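Local coordinates for protein 5-cytosine DNA methyltransferase (Entamoeba histolytica, PDB 3QV2) that probably transfers a methyl group from S-adenosyl-L-methionine to carbon 5 of cytosine in tRNA or DNA, at residues F127-P132 with F312-L317; I258-A263 with L267-R272. All coordinates share one frame; numbering follows the deposited sequence.

Contact 1 (F127-P132 with F312-L317)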
loop_
_atom_site.group_PDB
_atom_site.type_symbol
_atom_site.label_atom_id
_atom_site.label_comp_id
_atom_site.label_asym_id
_atom_site.label_seq_id
_atom_site.Cartn_x
_atom_site.Cartn_y
_atom_site.Cartn_z
ATOM N N PHE A 127 -0.933 12.836 -3.675
ATOM C CA PHE A 127 -0.034 11.708 -3.480
ATOM C C PHE A 127 -0.600 10.459 -4.144
ATOM O O PHE A 127 -1.720 10.041 -3.850
ATOM C CB PHE A 127 0.204 11.456 -1.990
ATOM C CG PHE A 127 1.276 10.442 -1.711
ATOM C CD1 PHE A 127 2.570 10.844 -1.428
ATOM C CD2 PHE A 127 0.991 9.088 -1.738
ATOM C CE1 PHE A 127 3.560 9.914 -1.172
ATOM C CE2 PHE A 127 1.975 8.154 -1.484
ATOM C CZ PHE A 127 3.262 8.567 -1.200
ATOM N N ILE A 128 0.176 9.871 -5.046
ATOM C CA ILE A 128 -0.247 8.665 -5.743
ATOM C C ILE A 128 0.686 7.504 -5.435
ATOM O O ILE A 128 1.903 7.670 -5.381
ATOM C CB ILE A 128 -0.288 8.878 -7.267
ATOM C CG1 ILE A 128 -0.987 10.195 -7.604
ATOM C CG2 ILE A 128 -0.980 7.707 -7.950
ATOM C CD1 ILE A 128 -1.024 10.507 -9.085
ATOM N N GLU A 129 0.108 6.326 -5.229
ATOM C CA GLU A 129 0.895 5.126 -4.979
ATOM C C GLU A 129 0.449 4.014 -5.920
ATOM O O GLU A 129 -0.746 3.811 -6.132
ATOM C CB GLU A 129 0.760 4.689 -3.517
ATOM C CG GLU A 129 1.683 3.548 -3.105
ATOM C CD GLU A 129 1.148 2.183 -3.495
ATOM O OE1 GLU A 129 -0.048 2.087 -3.845
ATOM O OE2 GLU A 129 1.922 1.205 -3.449
ATOM N N ASN A 130 1.415 3.299 -6.487
ATOM C CA ASN A 130 1.114 2.217 -7.416
ATOM C C ASN A 130 2.319 1.309 -7.628
ATOM O O ASN A 130 3.327 1.431 -6.931
ATOM C CB ASN A 130 0.639 2.782 -8.758
ATOM C CG ASN A 130 -0.459 1.946 -9.389
ATOM O OD1 ASN A 130 -0.190 0.984 -10.109
ATOM N ND2 ASN A 130 -1.706 2.312 -9.120
ATOM N N VAL A 131 2.209 0.397 -8.588
ATOM C CA VAL A 131 3.313 -0.490 -8.933
ATOM C C VAL A 131 4.271 0.202 -9.900
ATOM O O VAL A 131 3.872 1.115 -10.623
ATOM C CB VAL A 131 2.805 -1.809 -9.553
ATOM C CG1 VAL A 131 2.041 -2.617 -8.517
ATOM C CG2 VAL A 131 1.931 -1.525 -10.762
ATOM N N PRO A 132 5.544 -0.225 -9.904
ATOM C CA PRO A 132 6.594 0.381 -10.730
ATOM C C PRO A 132 6.173 0.623 -12.180
ATOM O O PRO A 132 6.423 1.707 -12.711
ATOM C CB PRO A 132 7.716 -0.658 -10.671
ATOM C CG PRO A 132 7.553 -1.278 -9.326
ATOM C CD PRO A 132 6.069 -1.321 -9.070
ATOM N N PHE A 312 5.341 2.808 6.425
ATOM C CA PHE A 312 6.688 3.277 6.734
ATOM C C PHE A 312 7.220 4.189 5.635
ATOM O O PHE A 312 7.611 5.325 5.894
ATOM C CB PHE A 312 7.645 2.096 6.930
ATOM C CG PHE A 312 7.466 1.374 8.235
ATOM C CD1 PHE A 312 7.814 1.983 9.430
ATOM C CD2 PHE A 312 6.971 0.082 8.266
ATOM C CE1 PHE A 312 7.656 1.321 10.633
ATOM C CE2 PHE A 312 6.814 -0.585 9.465
ATOM C CZ PHE A 312 7.155 0.036 10.651
ATOM N N VAL A 313 7.232 3.677 4.408
ATOM C CA VAL A 313 7.769 4.410 3.266
ATOM C C VAL A 313 6.953 5.659 2.951
ATOM O O VAL A 313 7.504 6.752 2.798
ATOM C CB VAL A 313 7.819 3.522 2.007
ATOM C CG1 VAL A 313 8.280 4.329 0.807
ATOM C CG2 VAL A 313 8.730 2.326 2.236
ATOM N N ILE A 314 5.639 5.493 2.854
ATOM C CA ILE A 314 4.756 6.595 2.491
ATOM C C ILE A 314 4.824 7.736 3.503
ATOM O O ILE A 314 4.699 8.905 3.139
ATOM C CB ILE A 314 3.298 6.123 2.337
ATOM C CG1 ILE A 314 3.196 5.067 1.234
ATOM C CG2 ILE A 314 2.388 7.298 2.030
ATOM C CD1 ILE A 314 1.785 4.587 0.980
ATOM N N ALA A 315 5.026 7.395 4.770
ATOM C CA ALA A 315 5.136 8.402 5.819
ATOM C C ALA A 315 6.270 9.373 5.514
ATOM O O ALA A 315 6.109 10.586 5.631
ATOM C CB ALA A 315 5.347 7.747 7.173
ATOM N N GLN A 316 7.416 8.830 5.117
ATOM C CA GLN A 316 8.575 9.658 4.804
ATOM C C GLN A 316 8.359 10.494 3.547
ATOM O O GLN A 316 8.769 11.653 3.486
ATOM C CB GLN A 316 9.835 8.801 4.656
ATOM C CG GLN A 316 10.286 8.136 5.944
ATOM C CD GLN A 316 11.721 7.655 5.877
ATOM O OE1 GLN A 316 12.502 8.113 5.043
ATOM N NE2 GLN A 316 12.077 6.728 6.759
ATOM N N LEU A 317 7.713 9.905 2.546
ATOM C CA LEU A 317 7.478 10.594 1.282
ATOM C C LEU A 317 6.441 11.705 1.426
ATOM O O LEU A 317 6.531 12.738 0.764
ATOM C CB LEU A 317 7.055 9.600 0.199
ATOM C CG LEU A 317 8.076 8.494 -0.083
ATOM C CD1 LEU A 317 7.582 7.577 -1.184
ATOM C CD2 LEU A 317 9.425 9.098 -0.449
#
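Phe127 reaches from a central strand of the Rossmann-like methyltransferase sheet to Ile314 and Leu317 on the C-terminal helix 311-321, a worked example of strand-on-helix packing in this fold. Its CB points at the helix. The first torsion sets CG anti to the backbone N (chi1 -171°), and from there the ring extends toward the helix. Phe127 CE1 meets Leu317 CB at 3.8 Å, and that methylene lies at the ring edge, close to the ring plane. CE2 and CZ are shared by one methyl: Ile314 CG2 stands 3.6 Å from Phe127 CZ and comes in obliquely. Axes of the short strand and helix run roughly antiparallel, at 152°, and approach no closer than 10.9 Å, a separation that side chains alone bridge. All four touching residues are buried, and Tyr174 of the adjacent antiparallel strand 172-178 packs against each of them. Ile314 also rests on Leu23 and Ser26 of helix 22-29, near Gly22, which binds S-adenosyl-L-homocysteine. The side chain of Glu129 lies about 5 Å from this ligand; its carboxylate has a long, weak ion pair with Arg172, while its aliphatic part borders the helix, Glu129 CG lying 4.2 Å from Ile314 CD1.

Contact 2 (I258-A263 with L267-R272)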
loop_
_atom_site.group_PDB
_atom_site.type_symbol
_atom_site.label_atom_id
_atom_site.label_comp_id
_atom_site.label_asym_id
_atom_site.label_seq_id
_atom_site.Cartn_x
_atom_site.Cartn_y
_atom_site.Cartn_z
ATOM N N ILE A 258 18.632 -22.132 6.801
ATOM C CA ILE A 258 19.615 -22.784 5.947
ATOM C C ILE A 258 18.906 -23.641 4.904
ATOM O O ILE A 258 18.131 -24.535 5.246
ATOM C CB ILE A 258 20.624 -23.629 6.758
ATOM C CG1 ILE A 258 19.929 -24.809 7.439
ATOM C CG2 ILE A 258 21.342 -22.763 7.783
ATOM C CD1 ILE A 258 20.865 -25.678 8.253
ATOM N N PRO A 259 19.168 -23.361 3.621
ATOM C CA PRO A 259 18.486 -24.009 2.494
ATOM C C PRO A 259 18.662 -25.524 2.483
ATOM O O PRO A 259 19.626 -26.046 3.044
ATOM C CB PRO A 259 19.168 -23.386 1.270
ATOM C CG PRO A 259 20.485 -22.902 1.771
ATOM C CD PRO A 259 20.226 -22.444 3.170
ATOM N N VAL A 260 17.725 -26.217 1.843
ATOM C CA VAL A 260 17.775 -27.671 1.749
ATOM C C VAL A 260 17.741 -28.119 0.291
ATOM O O VAL A 260 17.608 -27.297 -0.616
ATOM C CB VAL A 260 16.607 -28.325 2.508
ATOM C CG1 VAL A 260 16.667 -27.962 3.980
ATOM C CG2 VAL A 260 15.280 -27.898 1.903
ATOM N N LYS A 261 17.860 -29.424 0.073
ATOM C CA LYS A 261 17.882 -29.974 -1.278
ATOM C C LYS A 261 16.574 -30.680 -1.616
ATOM O O LYS A 261 16.170 -30.730 -2.778
ATOM C CB LYS A 261 19.046 -30.952 -1.428
ATOM C CG LYS A 261 20.391 -30.401 -0.991
ATOM C CD LYS A 261 21.328 -31.535 -0.612
ATOM C CE LYS A 261 20.756 -32.339 0.549
ATOM N NZ LYS A 261 21.522 -33.587 0.820
ATOM N N LYS A 262 15.923 -31.232 -0.599
ATOM C CA LYS A 262 14.676 -31.964 -0.793
ATOM C C LYS A 262 13.542 -31.310 -0.014
ATOM O O LYS A 262 13.768 -30.698 1.030
ATOM C CB LYS A 262 14.839 -33.417 -0.350
ATOM C CG LYS A 262 16.023 -34.132 -0.979
ATOM C CD LYS A 262 16.312 -35.433 -0.253
ATOM C CE LYS A 262 16.536 -35.182 1.231
ATOM N NZ LYS A 262 16.620 -36.444 2.013
ATOM N N ALA A 263 12.323 -31.438 -0.527
ATOM C CA ALA A 263 11.156 -30.864 0.131
ATOM C C ALA A 263 10.927 -31.510 1.491
ATOM O O ALA A 263 10.548 -30.839 2.452
ATOM C CB ALA A 263 9.920 -31.014 -0.747
ATOM N N LEU A 267 10.012 -30.732 6.369
ATOM C CA LEU A 267 8.948 -31.292 7.202
ATOM C C LEU A 267 9.039 -30.926 8.686
ATOM O O LEU A 267 8.020 -30.669 9.328
ATOM C CB LEU A 267 8.879 -32.815 7.036
ATOM C CG LEU A 267 8.168 -33.322 5.780
ATOM C CD1 LEU A 267 8.267 -34.838 5.670
ATOM C CD2 LEU A 267 6.712 -32.870 5.773
ATOM N N ASN A 268 10.254 -30.908 9.228
ATOM C CA ASN A 268 10.450 -30.642 10.653
ATOM C C ASN A 268 11.188 -29.340 10.942
ATOM O O ASN A 268 12.232 -29.336 11.595
ATOM C CB ASN A 268 11.178 -31.808 11.326
ATOM C CG ASN A 268 10.298 -33.034 11.484
ATOM O OD1 ASN A 268 10.303 -33.930 10.639
ATOM N ND2 ASN A 268 9.538 -33.081 12.572
ATOM N N LYS A 269 10.641 -28.233 10.453
ATOM C CA LYS A 269 11.201 -26.919 10.730
ATOM C C LYS A 269 10.085 -25.978 11.167
ATOM O O LYS A 269 10.254 -24.758 11.194
ATOM C CB LYS A 269 11.935 -26.374 9.503
ATOM C CG LYS A 269 12.942 -27.353 8.913
ATOM C CD LYS A 269 13.718 -26.756 7.748
ATOM C CE LYS A 269 14.805 -25.805 8.224
ATOM N NZ LYS A 269 15.799 -25.512 7.153
ATOM N N ASN A 270 8.940 -26.566 11.504
ATOM C CA ASN A 270 7.794 -25.824 12.020
ATOM C C ASN A 270 7.410 -24.610 11.178
ATOM O O ASN A 270 7.054 -23.561 11.715
ATOM C CB ASN A 270 8.043 -25.404 13.469
ATOM C CG ASN A 270 8.183 -26.590 14.403
ATOM O OD1 ASN A 270 9.219 -27.256 14.428
ATOM N ND2 ASN A 270 7.140 -26.859 15.180
ATOM N N LEU A 271 7.472 -24.758 9.859
ATOM C CA LEU A 271 7.149 -23.667 8.947
ATOM C C LEU A 271 5.695 -23.230 9.092
ATOM O O LEU A 271 4.807 -24.059 9.290
ATOM C CB LEU A 271 7.429 -24.080 7.500
ATOM C CG LEU A 271 8.858 -24.527 7.194
ATOM C CD1 LEU A 271 9.000 -24.914 5.730
ATOM C CD2 LEU A 271 9.854 -23.439 7.569
ATOM N N ARG A 272 5.458 -21.925 8.995
ATOM C CA ARG A 272 4.106 -21.382 9.064
ATOM C C ARG A 272 4.001 -20.103 8.250
ATOM O O ARG A 272 5.001 -19.429 8.005
ATOM C CB ARG A 272 3.711 -21.092 10.515
ATOM C CG ARG A 272 4.482 -19.949 11.156
ATOM C CD ARG A 272 3.864 -19.538 12.485
ATOM N NE ARG A 272 4.674 -18.542 13.181
ATOM C CZ ARG A 272 4.521 -17.227 13.054
ATOM N NH1 ARG A 272 3.583 -16.741 12.254
ATOM N NH2 ARG A 272 5.306 -16.399 13.728
#
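Lys269 brings its amine up against Ile258 and Val260 where the loop between strand 249-251 and helix 276-282 doubles back on itself. The fold here is an irregular surface loop without helix or strand, and shows how one long side chain can span a turn that lacks backbone pairing. The contact centre lies about 30 Å from the centre of the chain, away from the ligand pocket, and probably belongs to the smaller, target-recognition part of C5-methyltransferases. The close part is the end of that lysine. Its CB points at the opposite arm, and the chain bends at the third torsion (chi3 77°), which carries the amine there. Lys269 NZ comes within 3.2 Å of Ile258 O, yet the angle is too poor for a hydrogen bond. Apolar groups border the same nitrogen: Val260 CG1 lies 4.1 Å from Lys269 NZ. The side chains of Val260 and Lys269 pass in opposite directions, whereas that of Ile258 crosses the lysine at about a right angle. Glu254 adds a long, weak ion pair to the amine and also accepts a hydrogen bond from the backbone N of Ile258; its negative charge would probably help to balance the lysine. Phe257 and Cys251 touch the lysine as well, and the residue as a whole is buried, whereas Ile258 beside it is exposed to solvent.

Toward the turn the packing is looser. The arms there are 7.4 Å apart between Ala263 CA and Leu267 CA, and both residues are partly exposed. Leu267 turns instead to Ser212 and Leu216 of helix 212-218. Between the arms at this end the nearest approach is polar backbone without a hydrogen bond, Ala263 O standing 4.0 Å from Leu267 N.

Overall arrangement
Followed from the N terminus, the chain first builds the parallel strands of the methyltransferase sheet and reaches residues 127-132 at the end of strand 125-130. Contact 1 is completed only when helix 311-321 returns near the C terminus, closing a loop of 179 residues and tying that helix to the core sheet. Within this excursion the chain adds strands 153-159 and 172-178 to the sheet, then passes through 224-226 and 249-251. Contact 2 closes a short loop of three residues, joining two parts of the coil between strand 249-251 and helix 276-282, wholly enclosed by the large loop. The centres of contact 1 and contact 2 are 35 Å apart; the nearest atoms of contacts 1 and 2 are about 16 Å apart.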